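Local coordinates for carboxylic ester hydrolase (Aspergillus niger, PDB 7K4O), which probably hydrolyses the ester bonds of tannins as a secreted fungal serine esterase of the tannase family, at residues Trp431-Arg435 with Tyr444-Ala448. Coordinates in Å, arbitrary orientation, origin at the centre of the assembly. Residue numbers count along the deposited sequence, not the author numbering.
Sequences WESVR and YNSSA. With NAG (2-acetamido-2-deoxy-beta-D-glucopyranose), chain D.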
ATOM      1  N   TRP A 431      -5.636  -1.789 -12.275  1.00 21.58           N
ATOM      2  CA  TRP A 431      -7.030  -1.434 -12.630  1.00 21.30           C
ATOM      3  C   TRP A 431      -7.242  -1.709 -14.116  1.00 20.94           C
ATOM      4  O   TRP A 431      -8.273  -2.293 -14.524  1.00 21.46           O
ATOM      5  CB  TRP A 431      -7.302   0.019 -12.239  1.00 22.33           C
ATOM      6  CG  TRP A 431      -8.692   0.508 -12.500  1.00 22.05           C
ATOM      7  CD1 TRP A 431      -9.695   0.624 -11.571  1.00 23.48           C
ATOM      8  CD2 TRP A 431      -9.209   1.039 -13.734  1.00 22.20           C
ATOM      9  NE1 TRP A 431     -10.803   1.199 -12.144  1.00 22.20           N
ATOM     10  CE2 TRP A 431     -10.543   1.439 -13.474  1.00 22.48           C
ATOM     11  CE3 TRP A 431      -8.699   1.224 -15.028  1.00 23.66           C
ATOM     12  CZ2 TRP A 431     -11.339   2.019 -14.453  1.00 23.82           C
ATOM     13  CZ3 TRP A 431      -9.496   1.799 -15.989  1.00 24.63           C
ATOM     14  CH2 TRP A 431     -10.808   2.161 -15.703  1.00 25.46           C
ATOM     15  N   GLU A 432      -6.260  -1.388 -14.952  1.00 21.52           N
ATOM     16  CA  GLU A 432      -6.409  -1.671 -16.397  1.00 21.81           C
ATOM     17  C   GLU A 432      -6.413  -3.172 -16.709  1.00 22.07           C
ATOM     18  O   GLU A 432      -7.102  -3.583 -17.620  1.00 22.64           O
ATOM     19  CB  GLU A 432      -5.280  -0.978 -17.169  1.00 22.81           C
ATOM     20  CG  GLU A 432      -5.250   0.547 -17.093  1.00 23.65           C
ATOM     21  CD  GLU A 432      -6.377   1.250 -17.831  1.00 23.96           C
ATOM     22  OE1 GLU A 432      -7.191   0.560 -18.439  1.00 26.10           O
ATOM     23  OE2 GLU A 432      -6.391   2.510 -17.790  1.00 26.01           O
ATOM     24  N   SER A 433      -5.647  -3.960 -15.958  1.00 22.38           N
ATOM     25  CA  SER A 433      -5.598  -5.433 -16.086  1.00 21.97           C
ATOM     26  C   SER A 433      -6.985  -5.970 -15.795  1.00 21.30           C
ATOM     27  O   SER A 433      -7.507  -6.824 -16.564  1.00 21.60           O
ATOM     28  CB  SER A 433      -4.564  -6.044 -15.172  1.00 20.85           C
ATOM     29  OG  SER A 433      -3.265  -5.725 -15.679  1.00 22.24           O
ATOM     30  N   VAL A 434      -7.567  -5.537 -14.680  1.00 21.25           N
ATOM     31  CA  VAL A 434      -8.909  -6.008 -14.276  1.00 22.37           C
ATOM     32  C   VAL A 434      -9.930  -5.610 -15.344  1.00 21.36           C
ATOM     33  O   VAL A 434     -10.764  -6.459 -15.776  1.00 21.82           O
ATOM     34  CB  VAL A 434      -9.288  -5.483 -12.882  1.00 23.16           C
ATOM     35  CG1 VAL A 434     -10.710  -5.873 -12.519  1.00 22.47           C
ATOM     36  CG2 VAL A 434      -8.354  -6.017 -11.828  1.00 22.70           C
ATOM     37  N   ARG A 435      -9.867  -4.369 -15.770  1.00 22.39           N
ATOM     38  CA  ARG A 435     -10.797  -3.843 -16.791  1.00 23.81           C
ATOM     39  C   ARG A 435     -10.749  -4.750 -18.024  1.00 25.05           C
ATOM     40  O   ARG A 435     -11.820  -5.208 -18.513  1.00 23.10           O
ATOM     41  CB  ARG A 435     -10.525  -2.371 -17.122  1.00 23.68           C
ATOM     42  CG  ARG A 435     -11.454  -1.823 -18.215  1.00 23.77           C
ATOM     43  CD  ARG A 435     -11.044  -0.436 -18.687  1.00 25.67           C
ATOM     44  NE  ARG A 435      -9.700  -0.512 -19.232  1.00 26.01           N
ATOM     45  CZ  ARG A 435      -9.377  -1.027 -20.420  1.00 26.36           C
ATOM     46  NH1 ARG A 435     -10.280  -1.538 -21.225  1.00 28.59           N
ATOM     47  NH2 ARG A 435      -8.097  -1.045 -20.786  1.00 28.52           N
ATOM     48  N   TYR A 444     -12.862   1.159 -24.619  1.00 29.36           N
ATOM     49  CA  TYR A 444     -12.211   1.653 -23.395  1.00 29.37           C
ATOM     50  C   TYR A 444     -13.239   2.316 -22.495  1.00 30.55           C
ATOM     51  O   TYR A 444     -13.328   2.026 -21.256  1.00 27.55           O
ATOM     52  CB  TYR A 444     -11.082   2.620 -23.689  1.00 29.96           C
ATOM     53  CG  TYR A 444     -10.314   3.014 -22.461  1.00 27.53           C
ATOM     54  CD1 TYR A 444      -9.336   2.193 -21.934  1.00 27.14           C
ATOM     55  CD2 TYR A 444     -10.607   4.176 -21.778  1.00 27.57           C
ATOM     56  CE1 TYR A 444      -8.620   2.571 -20.832  1.00 25.21           C
ATOM     57  CE2 TYR A 444      -9.917   4.552 -20.646  1.00 27.04           C
ATOM     58  CZ  TYR A 444      -8.917   3.730 -20.144  1.00 25.73           C
ATOM     59  OH  TYR A 444      -8.233   4.094 -19.008  1.00 27.93           O
ATOM     60  N   ASN A 445     -14.025   3.235 -23.054  1.00 28.37           N
ATOM     61  CA  ASN A 445     -14.957   3.998 -22.181  1.00 29.05           C
ATOM     62  C   ASN A 445     -16.035   3.092 -21.608  1.00 25.71           C
ATOM     63  O   ASN A 445     -16.434   3.311 -20.472  1.00 28.36           O
ATOM     64  CB  ASN A 445     -15.601   5.168 -22.940  1.00 30.98           C
ATOM     65  CG  ASN A 445     -14.740   6.419 -22.918  1.00 31.77           C
ATOM     66  OD1 ASN A 445     -13.646   6.478 -22.352  1.00 29.45           O
ATOM     67  ND2 ASN A 445     -15.222   7.475 -23.584  1.00 33.14           N
ATOM     68  N   SER A 446     -16.543   2.147 -22.355  1.00 26.59           N
ATOM     69  CA  SER A 446     -17.639   1.274 -21.891  1.00 29.51           C
ATOM     70  C   SER A 446     -17.112   0.346 -20.778  1.00 30.09           C
ATOM     71  O   SER A 446     -17.794   0.144 -19.764  1.00 26.19           O
ATOM     72  CB  SER A 446     -18.189   0.508 -23.070  1.00 32.84           C
ATOM     73  OG  SER A 446     -18.961  -0.593 -22.667  1.00 43.54           O
ATOM     74  N   SER A 447     -15.973  -0.269 -21.003  1.00 26.98           N
ATOM     75  CA  SER A 447     -15.356  -1.165 -19.988  1.00 24.23           C
ATOM     76  C   SER A 447     -14.957  -0.359 -18.760  1.00 26.34           C
ATOM     77  O   SER A 447     -15.072  -0.900 -17.642  1.00 25.68           O
ATOM     78  CB  SER A 447     -14.198  -1.955 -20.587  1.00 26.52           C
ATOM     79  OG  SER A 447     -13.195  -1.077 -21.062  1.00 26.57           O
ATOM     80  N   ALA A 448     -14.452   0.855 -18.905  1.00 23.60           N
ATOM     81  CA  ALA A 448     -14.064   1.700 -17.769  1.00 24.85           C
ATOM     82  C   ALA A 448     -15.307   2.012 -16.922  1.00 25.74           C
ATOM     83  O   ALA A 448     -15.246   2.006 -15.690  1.00 23.49           O
ATOM     84  CB  ALA A 448     -13.370   2.955 -18.218  1.00 26.41           C
TER
HETATM   85  C1  NAG D   1     -14.639   8.766 -23.507  0.90 32.62           C
HETATM   86  C2  NAG D   1     -14.716   9.574 -24.772  1.00 36.47           C
HETATM   87  C3  NAG D   1     -14.249  10.985 -24.478  1.00 38.83           C
HETATM   88  C4  NAG D   1     -15.146  11.569 -23.438  1.00 37.30           C
HETATM   89  C5  NAG D   1     -15.070  10.693 -22.166  0.75 30.98           C
HETATM   90  C6  NAG D   1     -15.964  11.208 -21.068  0.81 34.28           C
HETATM   91  C7  NAG D   1     -14.371   8.444 -26.875  1.00 44.28           C
HETATM   92  C8  NAG D   1     -13.465   7.737 -27.820  1.00 41.83           C
HETATM   93  N2  NAG D   1     -13.879   8.919 -25.744  0.76 35.14           N
HETATM   94  O3  NAG D   1     -14.249  11.756 -25.671  0.98 42.61           O
HETATM   95  O4  NAG D   1     -14.538  12.778 -23.054  0.80 40.25           O
HETATM   96  O5  NAG D   1     -15.434   9.375 -22.503  0.70 29.92           O
HETATM   97  O6  NAG D   1     -15.611  10.617 -19.811  0.78 34.83           O
HETATM   98  O7  NAG D   1     -15.526   8.605 -27.134  0.99 53.51           O
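A single carboxylate, that of Glu432, serves both helices here: OE1 holds Arg435 of its own helix one turn on, in a salt bridge with NE at 2.8 Å, while Glu432 OE2 accepts a 2.7 Å hydrogen bond from Tyr444 OH. Helices 425-438 and 444-452 form the alpha/beta-hydrolase fold's beta-alpha-beta crossover, here with two helices, from strand 410-416 to the neighbouring parallel edge strand 455-460. The axes of 431-435 and 444-448 run at 97° and approach to 10.8 Å, so long side chains bridge the gap. Arg435 reaches across: one face of its guanidinium lies against Tyr444, CZ to CD1 3.6 Å, and its CD packs on Ala448, 3.7 Å from Ala448 N. Trp431 closes the apolar side, the edge of its ring meeting the Ala448 methyl (CH2 to CB 3.7 Å), while its NE1 is hydrogen-bonded to Tyr455 O. Trp517 also donates to Glu432 OE2, tying in a later loop. On helix 444-452, Asn445 points away from the contact and carries an N-linked glycan, ND2 bonded to C1 of NAG. Ser447, whose OG is also hydrogen-bonded to Asp443 O, receives the remaining cross-helix hydrogen bond, from Arg435 NH1 to Ser447 OG at 3.0 Å.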